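Side-chain contacts in N-acetylmuramoyl-L-alanine amidase domain-containing protein SAOUHSC_02979 (Staphylococcus aureus, PDB 5T1Q), which probably cleaves amide bonds of bacterial cell-wall peptidoglycan, this part of the secreted protein holding a glucosaminidase-like domain and a C-terminal CHAP domain: residues Thr34-Thr39 and Tyr248-Cys253; Met85-Ile90 and Ser201-Tyr206; Glu92-Arg97 and Phe239-Asp244. All blocks are in the same frame, centred on the assembly; numbering follows the deposited sequence.

Interaction 1. Residues Thr34-Thr39 and Tyr248-Cys253; sequences TSLFET and YPHGQC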
ATOM      1  N   THR A  34       0.291  -3.668   2.277  1.00 30.10           N
ATOM      2  CA  THR A  34       1.303  -3.244   1.306  1.00 30.26           C
ATOM      3  C   THR A  34       1.450  -1.735   1.431  1.00 29.68           C
ATOM      4  O   THR A  34       0.593  -1.075   1.994  1.00 29.28           O
ATOM      5  CB  THR A  34       0.939  -3.640  -0.137  1.00 30.80           C
ATOM      6  OG1 THR A  34      -0.414  -3.272  -0.406  1.00 31.40           O
ATOM      7  CG2 THR A  34       1.066  -5.147  -0.348  1.00 31.70           C
ATOM      8  N   SER A  35       2.540  -1.185   0.913  1.00 30.11           N
ATOM      9  CA  SER A  35       2.800   0.253   1.056  1.00 29.66           C
ATOM     10  C   SER A  35       1.747   1.128   0.402  1.00 28.55           C
ATOM     11  O   SER A  35       1.209   0.785  -0.635  1.00 29.32           O
ATOM     12  CB  SER A  35       4.152   0.610   0.458  1.00 29.95           C
ATOM     13  OG  SER A  35       5.178  -0.163   1.041  1.00 31.56           O
ATOM     14  N   LEU A  36       1.478   2.259   1.034  1.00 27.95           N
ATOM     15  CA  LEU A  36       0.560   3.251   0.530  1.00 28.21           C
ATOM     16  C   LEU A  36       1.368   4.416  -0.026  1.00 26.96           C
ATOM     17  O   LEU A  36       2.491   4.668   0.405  1.00 26.23           O
ATOM     18  CB  LEU A  36      -0.368   3.726   1.632  1.00 29.50           C
ATOM     19  CG  LEU A  36      -1.250   2.595   2.185  1.00 31.62           C
ATOM     20  CD1 LEU A  36      -1.889   3.040   3.471  1.00 32.56           C
ATOM     21  CD2 LEU A  36      -2.293   2.153   1.167  1.00 32.19           C
ATOM     22  N   PHE A  37       0.774   5.103  -0.992  1.00 26.25           N
ATOM     23  CA  PHE A  37       1.401   6.204  -1.696  1.00 27.12           C
ATOM     24  C   PHE A  37       0.444   7.361  -1.896  1.00 28.46           C
ATOM     25  O   PHE A  37      -0.769   7.172  -2.008  1.00 27.15           O
ATOM     26  CB  PHE A  37       1.848   5.740  -3.085  1.00 26.51           C
ATOM     27  CG  PHE A  37       2.909   4.691  -3.058  1.00 26.42           C
ATOM     28  CD1 PHE A  37       2.575   3.360  -2.906  1.00 26.01           C
ATOM     29  CD2 PHE A  37       4.251   5.039  -3.174  1.00 26.51           C
ATOM     30  CE1 PHE A  37       3.550   2.393  -2.862  1.00 26.34           C
ATOM     31  CE2 PHE A  37       5.232   4.073  -3.142  1.00 26.65           C
ATOM     32  CZ  PHE A  37       4.883   2.749  -2.978  1.00 26.67           C
ATOM     33  N   GLU A  38       1.010   8.558  -1.981  1.00 31.41           N
ATOM     34  CA  GLU A  38       0.230   9.760  -2.249  1.00 34.47           C
ATOM     35  C   GLU A  38       0.787  10.358  -3.537  1.00 34.75           C
ATOM     36  O   GLU A  38       1.933  10.075  -3.918  1.00 35.34           O
ATOM     37  CB  GLU A  38       0.336  10.703  -1.055  1.00 37.29           C
ATOM     38  CG  GLU A  38      -0.880  11.604  -0.859  1.00 40.35           C
ATOM     39  CD  GLU A  38      -1.032  12.092   0.568  1.00 42.22           C
ATOM     40  OE1 GLU A  38      -0.357  11.551   1.468  1.00 47.28           O
ATOM     41  OE2 GLU A  38      -1.849  13.009   0.800  1.00 44.80           O
ATOM     42  N   THR A  39      -0.034  11.130  -4.245  0.60 35.39           N
ATOM     43  CA  THR A  39       0.418  11.796  -5.470  0.60 36.01           C
ATOM     44  C   THR A  39       1.413  12.893  -5.115  0.60 35.87           C
ATOM     45  O   THR A  39       1.190  13.657  -4.185  0.60 34.84           O
ATOM     46  CB  THR A  39      -0.741  12.413  -6.281  0.60 36.99           C
ATOM     47  OG1 THR A  39      -1.671  13.049  -5.384  0.60 37.10           O
ATOM     48  CG2 THR A  39      -1.464  11.337  -7.091  0.60 37.27           C
ATOM     49  N   TYR A 248      -9.429  -1.988  10.811  1.00 25.35           N
ATOM     50  CA  TYR A 248      -9.989  -2.154   9.456  1.00 23.91           C
ATOM     51  C   TYR A 248      -8.870  -2.653   8.511  1.00 24.12           C
ATOM     52  O   TYR A 248      -7.696  -2.380   8.757  1.00 24.20           O
ATOM     53  CB  TYR A 248     -10.593  -0.823   8.944  1.00 22.19           C
ATOM     54  CG  TYR A 248     -11.691  -0.276   9.843  1.00 21.16           C
ATOM     55  CD1 TYR A 248     -12.992  -0.756   9.747  1.00 20.61           C
ATOM     56  CD2 TYR A 248     -11.416   0.684  10.826  1.00 20.93           C
ATOM     57  CE1 TYR A 248     -13.993  -0.296  10.583  1.00 20.43           C
ATOM     58  CE2 TYR A 248     -12.422   1.161  11.673  1.00 20.43           C
ATOM     59  CZ  TYR A 248     -13.699   0.667  11.541  1.00 20.51           C
ATOM     60  OH  TYR A 248     -14.702   1.108  12.359  1.00 20.84           O
ATOM     61  N   PRO A 249      -9.223  -3.400   7.439  1.00 24.37           N
ATOM     62  CA  PRO A 249      -8.203  -3.908   6.503  1.00 24.46           C
ATOM     63  C   PRO A 249      -7.297  -2.798   5.976  1.00 23.98           C
ATOM     64  O   PRO A 249      -7.773  -1.788   5.469  1.00 22.62           O
ATOM     65  CB  PRO A 249      -9.034  -4.505   5.373  1.00 24.60           C
ATOM     66  CG  PRO A 249     -10.308  -4.909   6.022  1.00 24.54           C
ATOM     67  CD  PRO A 249     -10.574  -3.875   7.068  1.00 24.07           C
ATOM     68  N   HIS A 250      -5.999  -3.004   6.124  1.00 24.52           N
ATOM     69  CA  HIS A 250      -5.001  -2.032   5.738  1.00 24.88           C
ATOM     70  C   HIS A 250      -5.206  -1.370   4.372  1.00 24.25           C
ATOM     71  O   HIS A 250      -5.450  -2.040   3.367  1.00 23.39           O
ATOM     72  CB  HIS A 250      -3.626  -2.686   5.772  1.00 26.62           C
ATOM     73  CG  HIS A 250      -2.506  -1.710   5.681  1.00 26.79           C
ATOM     74  ND1 HIS A 250      -1.922  -1.354   4.485  1.00 26.60           N
ATOM     75  CD2 HIS A 250      -1.878  -0.993   6.640  1.00 27.14           C
ATOM     76  CE1 HIS A 250      -0.981  -0.458   4.712  1.00 26.80           C
ATOM     77  NE2 HIS A 250      -0.928  -0.228   6.011  1.00 27.42           N
ATOM     78  N   GLY A 251      -5.092  -0.040   4.364  1.00 23.46           N
ATOM     79  CA  GLY A 251      -5.218   0.736   3.132  1.00 23.20           C
ATOM     80  C   GLY A 251      -6.613   1.056   2.627  1.00 22.13           C
ATOM     81  O   GLY A 251      -6.765   1.967   1.830  1.00 21.69           O
ATOM     82  N   GLN A 252      -7.636   0.333   3.070  1.00 22.18           N
ATOM     83  CA  GLN A 252      -9.008   0.606   2.581  1.00 22.16           C
ATOM     84  C   GLN A 252      -9.528   1.953   3.101  1.00 20.92           C
ATOM     85  O   GLN A 252      -8.907   2.562   3.980  1.00 20.45           O
ATOM     86  CB  GLN A 252      -9.935  -0.549   2.939  1.00 23.46           C
ATOM     87  CG  GLN A 252      -9.478  -1.852   2.302  1.00 25.29           C
ATOM     88  CD  GLN A 252      -9.449  -1.772   0.780  1.00 26.98           C
ATOM     89  OE1 GLN A 252     -10.396  -1.304   0.155  1.00 29.05           O
ATOM     90  NE2 GLN A 252      -8.355  -2.212   0.185  1.00 28.97           N
ATOM     91  N   CYS A 253     -10.645   2.423   2.554  1.00 20.12           N
ATOM     92  CA  CYS A 253     -11.153   3.756   2.906  1.00 19.54           C
ATOM     93  C   CYS A 253     -11.426   3.902   4.392  1.00 18.65           C
ATOM     94  O   CYS A 253     -11.197   4.945   4.960  1.00 17.76           O
ATOM     95  CB  CYS A 253     -12.393   4.123   2.102  1.00 19.84           C
ATOM     96  SG  CYS A 253     -13.815   3.027   2.301  1.00 21.66           S
TER
HETATM   97  O   HOH W   1      -2.467  -2.516   2.140  1.00 29.67           O
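His250 and Gly251, the central pair of a type II beta turn, meet Thr34 and Leu36 just where the CHAP domain chain is about to enter helix 253-262. The turn runs from Pro249 to Gln252 and is closed by Gln252 N bonding to Pro249 O; Gln252 is also the N-cap of that helix. Cys253, its first residue, lies in a Cys-His-Glu arrangement with His314 and Glu331, consistent with the catalytic site of a CHAP cysteine hydrolase, so the turn leads into the N-terminal end of a probable active-site helix. The opposing segment is the N-terminal chain entering strand 37-39, an inner strand of the large mixed sheet.

No direct hydrogen bond crosses between the segments; a water does the bridging. Thr34 N donates to it at 3.0 Å, and it lies in the ring plane of His250, 2.7 Å from ND1 at the edge. A weak third bond goes from the same water to His250 O, so the imidazole and its own backbone share one partner. With CG anti to the backbone N (chi1 -167°), the His250 ring reaches across toward the strand segment, and Thr34 O comes to its edge, near the ring plane, 3.2 Å from CE1.

Leu36 supplies the apolar half, its side chain approaching His250 from the opposite direction. Its CD1 lies obliquely to the imidazole, 3.8 Å from His250 CE1. Trp255 in helix 253-262 packs against both Leu36 and the His250 ring. The other methyl of Leu36 goes to the turn itself: Gly251, at a positive phi of 81° in the third turn position, has no side chain, and Leu36 CD2 rests 3.8 Å from its bare CA.

Interaction 2. Residues Met85-Ile90 and Ser201-Tyr206; sequences MIAQAI and SIIKHY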
HETATM    1  N   MSE A  85      15.429  -5.024  -5.062  1.00 34.26           N
HETATM    2  CA  MSE A  85      15.062  -6.063  -4.095  1.00 34.87           C
HETATM    3  C   MSE A  85      14.544  -5.479  -2.787  1.00 33.13           C
HETATM    4  O   MSE A  85      13.540  -5.950  -2.244  1.00 31.85           O
HETATM    5  CB  MSE A  85      16.286  -6.953  -3.875  1.00 37.37           C
HETATM    6  CG  MSE A  85      16.065  -8.070  -2.857  1.00 39.40           C
HETATM    7 SE   MSE A  85      17.663  -9.233  -2.862  1.00 43.62          SE
HETATM    8  CE  MSE A  85      17.042 -10.598  -1.590  1.00 43.66           C
ATOM      9  N   ILE A  86      15.222  -4.457  -2.272  1.00 31.95           N
ATOM     10  CA  ILE A  86      14.820  -3.836  -1.017  1.00 31.41           C
ATOM     11  C   ILE A  86      13.488  -3.086  -1.193  1.00 30.40           C
ATOM     12  O   ILE A  86      12.636  -3.109  -0.305  1.00 30.42           O
ATOM     13  CB  ILE A  86      15.907  -2.885  -0.472  1.00 31.89           C
ATOM     14  CG1 ILE A  86      17.161  -3.680  -0.104  1.00 33.54           C
ATOM     15  CG2 ILE A  86      15.394  -2.154   0.761  1.00 31.07           C
ATOM     16  CD1 ILE A  86      18.367  -2.826   0.216  1.00 34.84           C
ATOM     17  N   ALA A  87      13.333  -2.428  -2.339  1.00 29.33           N
ATOM     18  CA  ALA A  87      12.125  -1.693  -2.641  1.00 28.20           C
ATOM     19  C   ALA A  87      10.935  -2.631  -2.748  1.00 27.78           C
ATOM     20  O   ALA A  87       9.854  -2.312  -2.243  1.00 26.48           O
ATOM     21  CB  ALA A  87      12.295  -0.903  -3.924  1.00 28.32           C
ATOM     22  N   GLN A  88      11.127  -3.777  -3.414  1.00 28.21           N
ATOM     23  CA  GLN A  88      10.062  -4.765  -3.528  1.00 28.30           C
ATOM     24  C   GLN A  88       9.700  -5.319  -2.151  1.00 29.32           C
ATOM     25  O   GLN A  88       8.516  -5.512  -1.863  1.00 30.07           O
ATOM     26  CB  GLN A  88      10.418  -5.898  -4.505  1.00 29.66           C
ATOM     27  CG  GLN A  88      10.262  -5.509  -5.962  1.00 29.47           C
ATOM     28  CD  GLN A  88      10.295  -6.703  -6.909  1.00 30.45           C
ATOM     29  OE1 GLN A  88      11.357  -7.127  -7.363  1.00 31.21           O
ATOM     30  NE2 GLN A  88       9.119  -7.185  -7.279  1.00 29.87           N
ATOM     31  N   ALA A  89      10.706  -5.548  -1.302  1.00 29.78           N
ATOM     32  CA  ALA A  89      10.456  -6.006   0.062  1.00 31.13           C
ATOM     33  C   ALA A  89       9.611  -4.972   0.804  1.00 31.40           C
ATOM     34  O   ALA A  89       8.605  -5.323   1.432  1.00 31.38           O
ATOM     35  CB  ALA A  89      11.756  -6.273   0.815  1.00 31.99           C
ATOM     36  N   ILE A  90      10.019  -3.705   0.727  1.00 31.36           N
ATOM     37  CA  ILE A  90       9.274  -2.604   1.361  1.00 31.13           C
ATOM     38  C   ILE A  90       7.817  -2.539   0.872  1.00 30.32           C
ATOM     39  O   ILE A  90       6.890  -2.458   1.674  1.00 28.71           O
ATOM     40  CB  ILE A  90       9.958  -1.236   1.096  1.00 31.62           C
ATOM     41  CG1 ILE A  90      11.258  -1.124   1.898  1.00 32.81           C
ATOM     42  CG2 ILE A  90       9.036  -0.073   1.470  1.00 31.56           C
ATOM     43  CD1 ILE A  90      12.143   0.033   1.472  1.00 33.11           C
ATOM     44  N   SER A 201       9.753   5.391  -6.645  1.00 28.69           N
ATOM     45  CA  SER A 201       9.544   6.313  -5.530  1.00 29.71           C
ATOM     46  C   SER A 201      10.245   5.831  -4.254  1.00 29.99           C
ATOM     47  O   SER A 201      10.840   6.626  -3.530  1.00 31.08           O
ATOM     48  CB  SER A 201       8.053   6.481  -5.250  1.00 30.11           C
ATOM     49  OG  SER A 201       7.852   7.355  -4.153  1.00 31.97           O
ATOM     50  N   ILE A 202      10.142   4.538  -3.973  1.00 28.47           N
ATOM     51  CA  ILE A 202      10.775   3.960  -2.789  1.00 28.93           C
ATOM     52  C   ILE A 202      12.309   4.036  -2.907  1.00 30.09           C
ATOM     53  O   ILE A 202      12.996   4.442  -1.973  1.00 29.89           O
ATOM     54  CB  ILE A 202      10.334   2.491  -2.583  1.00 28.26           C
ATOM     55  CG1 ILE A 202       8.830   2.423  -2.295  1.00 27.12           C
ATOM     56  CG2 ILE A 202      11.114   1.862  -1.432  1.00 29.27           C
ATOM     57  CD1 ILE A 202       8.229   1.030  -2.347  1.00 25.86           C
ATOM     58  N   ILE A 203      12.827   3.647  -4.066  1.00 30.82           N
ATOM     59  CA  ILE A 203      14.268   3.636  -4.302  1.00 32.69           C
ATOM     60  C   ILE A 203      14.875   5.019  -4.135  1.00 35.27           C
ATOM     61  O   ILE A 203      15.911   5.173  -3.474  1.00 37.16           O
ATOM     62  CB  ILE A 203      14.594   3.079  -5.700  1.00 33.20           C
ATOM     63  CG1 ILE A 203      14.200   1.591  -5.766  1.00 32.16           C
ATOM     64  CG2 ILE A 203      16.078   3.250  -6.014  1.00 34.42           C
ATOM     65  CD1 ILE A 203      14.225   1.005  -7.148  1.00 32.74           C
ATOM     66  N   LYS A 204      14.230   6.011  -4.735  1.00 35.89           N
ATOM     67  CA  LYS A 204      14.696   7.378  -4.680  1.00 39.54           C
ATOM     68  C   LYS A 204      14.710   7.945  -3.259  1.00 38.48           C
ATOM     69  O   LYS A 204      15.747   8.370  -2.767  1.00 40.46           O
ATOM     70  CB  LYS A 204      13.817   8.259  -5.573  1.00 41.94           C
ATOM     71  CG  LYS A 204      14.205   9.726  -5.592  1.00 45.66           C
ATOM     72  CD  LYS A 204      13.305  10.492  -6.546  1.00 48.87           C
ATOM     73  CE  LYS A 204      13.605  11.981  -6.508  1.00 51.95           C
ATOM     74  NZ  LYS A 204      12.643  12.749  -7.348  1.00 54.07           N
ATOM     75  N   HIS A 205      13.559   7.913  -2.602  1.00 35.84           N
ATOM     76  CA  HIS A 205      13.413   8.500  -1.287  1.00 35.01           C
ATOM     77  C   HIS A 205      14.262   7.815  -0.208  1.00 35.56           C
ATOM     78  O   HIS A 205      14.870   8.493   0.616  1.00 35.03           O
ATOM     79  CB  HIS A 205      11.933   8.524  -0.883  1.00 34.01           C
ATOM     80  CG  HIS A 205      11.680   9.238   0.401  1.00 34.16           C
ATOM     81  ND1 HIS A 205      11.391   8.578   1.576  1.00 34.15           N
ATOM     82  CD2 HIS A 205      11.726  10.555   0.708  1.00 34.89           C
ATOM     83  CE1 HIS A 205      11.250   9.461   2.550  1.00 34.44           C
ATOM     84  NE2 HIS A 205      11.448  10.668   2.051  1.00 35.21           N
ATOM     85  N   TYR A 206      14.313   6.487  -0.212  1.00 33.76           N
ATOM     86  CA  TYR A 206      15.108   5.783   0.790  1.00 34.55           C
ATOM     87  C   TYR A 206      16.582   5.577   0.393  1.00 35.68           C
ATOM     88  O   TYR A 206      17.321   4.917   1.118  1.00 36.39           O
ATOM     89  CB  TYR A 206      14.414   4.492   1.234  1.00 33.92           C
ATOM     90  CG  TYR A 206      13.150   4.783   2.022  1.00 33.78           C
ATOM     91  CD1 TYR A 206      13.226   5.240   3.329  1.00 34.57           C
ATOM     92  CD2 TYR A 206      11.880   4.618   1.459  1.00 33.44           C
ATOM     93  CE1 TYR A 206      12.083   5.524   4.061  1.00 34.47           C
ATOM     94  CE2 TYR A 206      10.726   4.895   2.186  1.00 33.02           C
ATOM     95  CZ  TYR A 206      10.839   5.352   3.492  1.00 33.50           C
ATOM     96  OH  TYR A 206       9.721   5.638   4.244  1.00 33.32           O
TER
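Ile90 N donates to Ile86 O at 2.9 Å, the shortest of the backbone bonds in the two helical segments, and it fixes the turn of helix 82-93 from which the Ile90 side chain leans toward Ile202. On the other side Tyr206 N bonds to Ile202 O, closing the last turn of helix 195-205. Between the helices no hydrogen bond forms, and the contact is carried by methyl and methylene groups.

The Ile90 and Ile202 side chains run antiparallel, each passing alongside the other. The delta methyl of Ile90 does the closest touching, with CD1 3.6 Å from Ile202 CG2. That CG2 branch points across the interface because it is turned away from the amide nitrogen of Ile202, while the CG1 arm lies anti to the carbonyl carbon (chi1 -64°) and runs on to CD1. This second methyl ends 3.7 Å from Ala87 O, beside the helix backbone.

The two helices belong to the glucosaminidase-like domain, whose sequence family falls in the lysozyme clan, and they cross steeply: their short axes make an angle of 115° and approach to 9.1 Å. The smallness of Ala87 suits this crossing, since its CA comes within 5.8 Å of Ile202 CA. Ala87 CB fits between two neighbouring residues of the second helix, 3.9 Å from Ile202 CG2 and 3.6 Å from Ile203 CG1. Val64 of helix 58-78 packs on Ile90, Val54 of strand 52-54 on Ile202, and Tyr178 and Thr182 of helix 178-185 touch Ile203.

Interaction 3. Residues Glu92-Arg97 and Phe239-Asp244; sequences ESDSGR and FREVSD
Glu241 reaches out from its loop to lay its carboxylate over the guanidinium of Arg97. Starting at CB, the nearest atom of the other segment is Arg97 NH1, at 4.2 Å. A chi1 of -172° swings CG to the far side from the amide nitrogen, and the extended chain beyond it carries the acid group across to the arginine. There CD lies 3.6 Å from Arg97 NH1, and the two flat groups are stacked, their planes only 16° apart. Of the oxygens, OE2 is 3.7 Å from Arg97 CZ, while OE1 sits above the outer part of the guanidinium, 3.4 Å from NH2. This salt bridge is electrostatic, since the N-H bonds lie in the plane below OE1. OE1 also takes a weak hydrogen bond from His250 NE2.

Two of the N-H groups of Arg97, on NE and NH2, point to Asp94 instead. NH2 donates in its own plane to Asp94 OD1 at 2.8 Å, meeting that oxygen from above the carboxylate plane, and NE donates to Asp94 O. This side-on grip, together with the bend of the arginine chain at chi3, holds the guanidinium with a face toward Glu241. Asp94 O also accepts from Arg97 N, closing a type I' turn, and the two donors come from opposite faces of its plane. The other acid oxygen, Asp94 OD2, is 3.9 Å from Glu241 OE1; the shared arginine charge probably offsets that like-charge proximity.

The turn follows directly on helix 82-93 of the glucosaminidase-like domain, with Asp59 a long, weak ion partner of Arg97 NH1. Glu241 comes from the loop between helices 222-225 and 253-262, its side chain resting on Trp255 of the latter, so the salt-bridge network joins that loop to the turn after helix 82-93.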
ATOM      1  N   GLU A  92       5.856  -4.831  -0.966  1.00 30.26           N
ATOM      2  CA  GLU A  92       5.079  -6.054  -0.775  1.00 30.60           C
ATOM      3  C   GLU A  92       4.787  -6.423   0.676  1.00 31.23           C
ATOM      4  O   GLU A  92       3.794  -7.087   0.937  1.00 32.65           O
ATOM      5  CB  GLU A  92       5.787  -7.240  -1.467  1.00 31.08           C
ATOM      6  CG  GLU A  92       5.967  -7.080  -2.976  1.00 31.52           C
ATOM      7  CD  GLU A  92       4.682  -7.194  -3.779  1.00 33.44           C
ATOM      8  OE1 GLU A  92       3.683  -7.790  -3.293  1.00 34.89           O
ATOM      9  OE2 GLU A  92       4.673  -6.708  -4.938  1.00 34.47           O
ATOM     10  N   SER A  93       5.657  -6.038   1.609  1.00 31.93           N
ATOM     11  CA  SER A  93       5.458  -6.351   3.042  1.00 32.09           C
ATOM     12  C   SER A  93       5.016  -5.157   3.886  1.00 32.38           C
ATOM     13  O   SER A  93       4.832  -5.301   5.102  1.00 33.13           O
ATOM     14  CB  SER A  93       6.767  -6.843   3.641  1.00 32.27           C
ATOM     15  OG  SER A  93       7.697  -5.784   3.751  1.00 32.20           O
ATOM     16  N   ASP A  94       4.877  -3.990   3.255  1.00 31.96           N
ATOM     17  CA  ASP A  94       4.557  -2.724   3.947  1.00 32.23           C
ATOM     18  C   ASP A  94       5.596  -2.459   5.037  1.00 31.33           C
ATOM     19  O   ASP A  94       5.266  -2.281   6.204  1.00 30.17           O
ATOM     20  CB  ASP A  94       3.136  -2.688   4.531  1.00 33.71           C
ATOM     21  CG  ASP A  94       2.797  -1.322   5.168  1.00 35.93           C
ATOM     22  OD1 ASP A  94       3.387  -0.294   4.754  1.00 35.92           O
ATOM     23  OD2 ASP A  94       1.974  -1.277   6.109  1.00 40.26           O
ATOM     24  N   SER A  95       6.855  -2.463   4.628  1.00 31.82           N
ATOM     25  CA  SER A  95       7.985  -2.239   5.528  1.00 33.19           C
ATOM     26  C   SER A  95       8.003  -3.205   6.709  1.00 33.37           C
ATOM     27  O   SER A  95       8.282  -2.815   7.834  1.00 34.60           O
ATOM     28  CB  SER A  95       7.978  -0.793   6.000  1.00 33.55           C
ATOM     29  OG  SER A  95       7.936   0.082   4.873  1.00 33.18           O
ATOM     30  N   GLY A  96       7.683  -4.463   6.425  1.00 33.04           N
ATOM     31  CA  GLY A  96       7.706  -5.531   7.421  1.00 35.00           C
ATOM     32  C   GLY A  96       6.477  -5.699   8.289  1.00 35.30           C
ATOM     33  O   GLY A  96       6.416  -6.639   9.071  1.00 36.31           O
ATOM     34  N   ARG A  97       5.479  -4.828   8.123  1.00 34.50           N
ATOM     35  CA  ARG A  97       4.274  -4.849   8.974  1.00 34.93           C
ATOM     36  C   ARG A  97       3.184  -5.850   8.583  1.00 33.65           C
ATOM     37  O   ARG A  97       2.368  -6.206   9.413  1.00 34.92           O
ATOM     38  CB  ARG A  97       3.697  -3.431   9.075  1.00 34.74           C
ATOM     39  CG  ARG A  97       4.673  -2.494   9.777  1.00 37.30           C
ATOM     40  CD  ARG A  97       4.257  -1.029   9.815  1.00 37.41           C
ATOM     41  NE  ARG A  97       4.177  -0.433   8.486  1.00 37.22           N
ATOM     42  CZ  ARG A  97       4.100   0.874   8.234  1.00 38.83           C
ATOM     43  NH1 ARG A  97       4.162   1.770   9.217  1.00 40.48           N
ATOM     44  NH2 ARG A  97       4.007   1.301   6.971  1.00 39.10           N
ATOM     45  N   PHE A 239       0.231  12.764   5.632  1.00 30.44           N
ATOM     46  CA  PHE A 239      -0.279  11.535   6.182  1.00 32.36           C
ATOM     47  C   PHE A 239       0.842  10.724   6.807  1.00 34.42           C
ATOM     48  O   PHE A 239       1.946  10.705   6.291  1.00 35.21           O
ATOM     49  CB  PHE A 239      -0.986  10.673   5.133  1.00 31.78           C
ATOM     50  CG  PHE A 239      -1.512   9.370   5.691  1.00 32.32           C
ATOM     51  CD1 PHE A 239      -2.614   9.363   6.531  1.00 32.40           C
ATOM     52  CD2 PHE A 239      -0.887   8.165   5.406  1.00 33.57           C
ATOM     53  CE1 PHE A 239      -3.098   8.181   7.072  1.00 33.46           C
ATOM     54  CE2 PHE A 239      -1.362   6.978   5.938  1.00 33.98           C
ATOM     55  CZ  PHE A 239      -2.477   6.986   6.771  1.00 34.57           C
ATOM     56  N   ARG A 240       0.532  10.078   7.926  1.00 37.13           N
ATOM     57  CA  ARG A 240       1.460   9.172   8.624  1.00 41.25           C
ATOM     58  C   ARG A 240       0.628   8.115   9.330  1.00 41.33           C
ATOM     59  O   ARG A 240      -0.441   8.413   9.853  1.00 38.35           O
ATOM     60  CB  ARG A 240       2.372   9.899   9.637  1.00 44.11           C
ATOM     61  CG  ARG A 240       3.335  10.900   9.010  1.00 47.04           C
ATOM     62  CD  ARG A 240       4.454  11.376   9.944  1.00 51.54           C
ATOM     63  NE  ARG A 240       5.605  10.448  10.049  1.00 54.52           N
ATOM     64  CZ  ARG A 240       5.827   9.552  11.027  1.00 57.13           C
ATOM     65  NH1 ARG A 240       6.927   8.795  10.988  1.00 59.09           N
ATOM     66  NH2 ARG A 240       4.982   9.399  12.049  1.00 58.58           N
ATOM     67  N   GLU A 241       1.112   6.880   9.304  1.00 46.22           N
ATOM     68  CA  GLU A 241       0.448   5.757   9.959  1.00 50.46           C
ATOM     69  C   GLU A 241       0.785   5.897  11.437  1.00 54.75           C
ATOM     70  O   GLU A 241       1.954   5.891  11.822  1.00 55.69           O
ATOM     71  CB  GLU A 241       0.952   4.439   9.357  1.00 52.50           C
ATOM     72  CG  GLU A 241       0.226   3.168   9.793  1.00 53.08           C
ATOM     73  CD  GLU A 241       0.576   1.952   8.922  1.00 54.08           C
ATOM     74  OE1 GLU A 241       0.771   2.110   7.686  1.00 53.73           O
ATOM     75  OE2 GLU A 241       0.620   0.822   9.465  1.00 55.28           O
ATOM     76  N   VAL A 242      -0.246   6.058  12.257  1.00 60.46           N
ATOM     77  CA  VAL A 242      -0.068   6.318  13.680  1.00 66.91           C
ATOM     78  C   VAL A 242      -0.041   5.040  14.513  1.00 70.64           C
ATOM     79  O   VAL A 242       0.995   4.659  15.070  1.00 70.39           O
ATOM     80  CB  VAL A 242      -1.209   7.239  14.208  1.00 68.72           C
ATOM     81  CG1 VAL A 242      -0.988   7.598  15.680  1.00 70.09           C
ATOM     82  CG2 VAL A 242      -1.324   8.494  13.352  1.00 66.86           C
ATOM     83  N   SER A 243      -1.191   4.380  14.571  1.00 73.27           N
ATOM     84  CA  SER A 243      -1.362   3.205  15.407  1.00 75.47           C
ATOM     85  C   SER A 243      -0.671   1.948  14.893  1.00 74.73           C
ATOM     86  O   SER A 243      -0.258   1.859  13.731  1.00 73.00           O
ATOM     87  CB  SER A 243      -2.862   2.920  15.590  1.00 76.21           C
ATOM     88  OG  SER A 243      -3.490   2.661  14.344  1.00 75.13           O
ATOM     89  N   ASP A 244      -0.547   0.992  15.806  1.00 72.94           N
ATOM     90  CA  ASP A 244      -0.000  -0.319  15.521  1.00 73.44           C
ATOM     91  C   ASP A 244      -1.191  -1.242  15.242  1.00 68.39           C
ATOM     92  O   ASP A 244      -1.120  -2.105  14.363  1.00 70.86           O
ATOM     93  CB  ASP A 244       0.798  -0.832  16.717  1.00 79.39           C
ATOM     94  CG  ASP A 244       1.873   0.152  17.170  1.00 84.28           C
ATOM     95  OD1 ASP A 244       2.329   0.980  16.346  1.00 87.27           O
ATOM     96  OD2 ASP A 244       2.260   0.095  18.358  1.00 88.62           O
TER

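Interactions 1 and 3 lie side by side, their centres about 9 Å apart, and His250 connects them: its NE2 approaches Asp94 OD2 at 3.1 Å while its other ring nitrogen serves interaction 1. Both reach the CHAP side. Only segment 248-253 runs into Cys253, the probable nucleophile; interaction 3 lies farther off, Glu241 CD being 15.9 Å from Cys253 SG. Interaction 2 is internal to the glucosaminidase-like domain, its centre about 17 Å from that of interaction 1. Phe37 CZ still packs 3.8 Å from Ile202 CD1. Interactions 2 and 3 share helix 82-93, where Ile90 O probably accepts a hydrogen bond from Ser95 N at 3.0 Å. Along the chain, interaction 1 encloses both others, whose segments alternate.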